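Local coordinates for probable quinone reductase Qor (NADPH:quinone reductase) (Zeta-crystallin homolog protein) (Mycobacterium tuberculosis, PDB 4RVU) that binds NADPH and probably passes electrons from it to quinones, at residues Ala312-Ala315 against His316-Glu320. Sequence-based numbering, arbitrary orientation.
Sequences ALRA and HQDLE. With NDP (NADPH dihydro-nicotinamide-adenine-dinucleotide phosphate), chain E.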
loop_
_atom_site.group_PDB
_atom_site.type_symbol
_atom_site.label_atom_id
_atom_site.label_comp_id
_atom_site.label_asym_id
_atom_site.label_seq_id
_atom_site.Cartn_x
_atom_site.Cartn_y
_atom_site.Cartn_z
ATOM N N ALA A 312 21.418 30.152 -3.766
ATOM C CA ALA A 312 20.767 28.902 -3.375
ATOM C C ALA A 312 20.156 29.038 -1.981
ATOM O O ALA A 312 19.070 28.520 -1.711
ATOM C CB ALA A 312 21.763 27.765 -3.410
ATOM N N LEU A 313 20.858 29.738 -1.095
ATOM C CA LEU A 313 20.373 29.987 0.266
ATOM C C LEU A 313 18.973 30.592 0.249
ATOM O O LEU A 313 18.074 30.151 0.971
ATOM C CB LEU A 313 21.362 30.920 0.999
ATOM C CG LEU A 313 21.105 31.422 2.426
ATOM C CD1 LEU A 313 22.420 31.858 3.064
ATOM C CD2 LEU A 313 20.129 32.585 2.455
ATOM N N ARG A 314 18.802 31.608 -0.591
ATOM C CA ARG A 314 17.563 32.365 -0.680
ATOM C C ARG A 314 16.436 31.465 -1.190
ATOM O O ARG A 314 15.307 31.519 -0.700
ATOM C CB ARG A 314 17.792 33.588 -1.600
ATOM C CG ARG A 314 16.606 34.512 -1.853
ATOM C CD ARG A 314 17.077 35.776 -2.650
ATOM N NE ARG A 314 16.364 35.982 -3.918
ATOM C CZ ARG A 314 16.954 36.116 -5.106
ATOM N NH1 ARG A 314 18.273 36.081 -5.210
ATOM N NH2 ARG A 314 16.220 36.290 -6.202
ATOM N N ALA A 315 16.755 30.617 -2.163
ATOM C CA ALA A 315 15.778 29.675 -2.694
ATOM C C ALA A 315 15.331 28.695 -1.621
ATOM O O ALA A 315 14.142 28.397 -1.502
ATOM C CB ALA A 315 16.348 28.928 -3.885
ATOM N N HIS A 316 16.275 28.170 -0.853
ATOM C CA HIS A 316 15.907 27.224 0.201
ATOM C C HIS A 316 15.037 27.891 1.267
ATOM O O HIS A 316 14.085 27.287 1.762
ATOM C CB HIS A 316 17.135 26.566 0.820
ATOM C CG HIS A 316 17.661 25.409 0.027
ATOM N ND1 HIS A 316 18.125 24.253 0.617
ATOM C CD2 HIS A 316 17.803 25.236 -1.308
ATOM C CE1 HIS A 316 18.538 23.419 -0.322
ATOM N NE2 HIS A 316 18.356 23.992 -1.497
ATOM N N GLN A 317 15.349 29.137 1.614
ATOM C CA GLN A 317 14.489 29.906 2.512
ATOM C C GLN A 317 13.063 30.039 1.993
ATOM O O GLN A 317 12.108 29.747 2.715
ATOM C CB GLN A 317 15.064 31.305 2.759
ATOM C CG GLN A 317 16.337 31.306 3.579
ATOM C CD GLN A 317 16.877 32.710 3.809
ATOM O OE1 GLN A 317 16.750 33.585 2.950
ATOM N NE2 GLN A 317 17.485 32.928 4.970
ATOM N N ASP A 318 12.918 30.512 0.754
ATOM C CA ASP A 318 11.596 30.718 0.163
ATOM C C ASP A 318 10.817 29.405 0.044
ATOM O O ASP A 318 9.606 29.368 0.262
ATOM C CB ASP A 318 11.718 31.364 -1.225
ATOM C CG ASP A 318 12.263 32.778 -1.175
ATOM O OD1 ASP A 318 12.312 33.371 -0.076
ATOM O OD2 ASP A 318 12.621 33.300 -2.257
ATOM N N LEU A 319 11.522 28.328 -0.300
ATOM C CA LEU A 319 10.889 27.030 -0.488
ATOM C C LEU A 319 10.332 26.528 0.841
ATOM O O LEU A 319 9.160 26.140 0.931
ATOM C CB LEU A 319 11.891 26.030 -1.069
ATOM C CG LEU A 319 11.408 24.603 -1.286
ATOM C CD1 LEU A 319 10.179 24.600 -2.178
ATOM C CD2 LEU A 319 12.518 23.751 -1.893
ATOM N N GLU A 320 11.163 26.580 1.878
ATOM C CA GLU A 320 10.757 26.118 3.210
ATOM C C GLU A 320 9.689 27.003 3.843
ATOM O O GLU A 320 8.933 26.554 4.711
ATOM C CB GLU A 320 11.972 26.012 4.135
ATOM C CG GLU A 320 12.968 24.940 3.721
ATOM C CD GLU A 320 14.064 24.713 4.750
ATOM O OE1 GLU A 320 14.292 25.596 5.607
ATOM O OE2 GLU A 320 14.703 23.645 4.687
HETATM P PA NDP E . 6.873 22.123 -3.663
HETATM O O1A NDP E . 7.184 23.042 -4.810
HETATM O O2A NDP E . 5.576 21.366 -3.651
HETATM O O5B NDP E . 6.995 22.954 -2.292
HETATM C C5B NDP E . 6.480 22.418 -1.078
HETATM C C4B NDP E . 5.060 22.929 -0.908
HETATM O O4B NDP E . 4.373 22.215 0.121
HETATM C C3B NDP E . 5.041 24.385 -0.479
HETATM O O3B NDP E . 5.057 25.268 -1.600
HETATM C C2B NDP E . 3.755 24.498 0.314
HETATM O O2B NDP E . 2.702 24.995 -0.501
HETATM C C1B NDP E . 3.442 23.081 0.769
HETATM N N9A NDP E . 3.609 23.044 2.240
HETATM C C8A NDP E . 2.653 22.745 3.134
HETATM N N7A NDP E . 3.128 22.822 4.399
HETATM C C5A NDP E . 4.417 23.189 4.326
HETATM C C6A NDP E . 5.507 23.457 5.291
HETATM N N6A NDP E . 5.299 23.341 6.621
HETATM N N1A NDP E . 6.710 23.819 4.798
HETATM C C2A NDP E . 6.923 23.936 3.476
HETATM N N3A NDP E . 5.982 23.711 2.546
HETATM C C4A NDP E . 4.731 23.339 2.899
HETATM O O3 NDP E . 8.087 21.086 -3.513
HETATM P PN NDP E . 8.447 20.031 -4.667
HETATM O O1N NDP E . 7.469 20.197 -5.799
HETATM O O2N NDP E . 9.930 20.116 -4.914
HETATM O O5D NDP E . 8.145 18.627 -3.949
HETATM C C5D NDP E . 6.840 18.331 -3.459
HETATM C C4D NDP E . 6.925 17.255 -2.387
HETATM O O4D NDP E . 7.162 15.986 -2.993
HETATM C C3D NDP E . 8.090 17.505 -1.452
HETATM O O3D NDP E . 7.686 17.141 -0.133
HETATM C C2D NDP E . 9.174 16.560 -1.921
HETATM O O2D NDP E . 9.980 16.141 -0.818
HETATM C C1D NDP E . 8.372 15.408 -2.503
HETATM N N1N NDP E . 9.031 14.704 -3.603
HETATM C C2N NDP E . 9.097 13.372 -3.552
HETATM C C3N NDP E . 9.689 12.624 -4.559
HETATM C C7N NDP E . 9.733 11.131 -4.431
HETATM O O7N NDP E . 10.192 10.469 -5.345
HETATM N N7N NDP E . 9.259 10.569 -3.320
HETATM C C4N NDP E . 10.280 13.292 -5.777
HETATM C C5N NDP E . 10.133 14.741 -5.717
HETATM C C6N NDP E . 9.517 15.383 -4.648
HETATM P P2B NDP E . 1.334 25.527 0.157
HETATM O O1X NDP E . 1.430 25.107 1.596
HETATM O O2X NDP E . 1.375 27.014 -0.052
HETATM O O3X NDP E . 0.254 24.841 -0.628
HETATM O O HOH W 1 13.470 35.822 -2.642
#
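Arg-314 and Asp-318, one helical turn apart, lie side by side, pointing the same way, with guanidinium and carboxylate planes 73° apart, and are joined through a water rather than by direct contact. The water lies in plane at the guanidinium edge, accepting from Arg-314 NE and donating to Asp-318 OD2, which it meets at 2.7 Å. Arg-314 NE and Asp-318 OD2 themselves stand 4.9 Å apart. The imidazole of His-316 lies obliquely to Ala-312 O, with CD2 3.5 Å from that oxygen, and has the carbonyl carbon of Ala-315 at its edge. On another side of the helix, Leu-313 CD2 meets the amide of Gln-317, reaching its CD at 3.5 Å. With CG anti to the backbone N (chi1 177°), Leu-313 carries CD2 to that amide, where the two side chains cross at a slant. Along the backbone, four i to i+4 bonds, all close to straight, establish regular alpha-helix; His-316 N to Ala-312 O measures 2.9 Å. This is the helix of the beta-alpha-beta unit between strands 303-308 and 327-331, and Ala-315 packs on Tyr-307 and Leu-330. At its C-terminal end Leu-319 CD1 lies 3.6 Å from O5B of NADPH; Leu-319 and Glu-320 belong to the NADPH pocket, so this end of the helix lines the cofactor site. The imidazole nitrogens of His-316 bond to Tyr-100 and Arg-51. Because Arg-314 has a salt bridge to Asp-311 and Asp-318 OD2 a hydrogen bond to Tyr-307, the mutual attraction of Arg-314 and Asp-318 is probably modest and mediated by the water.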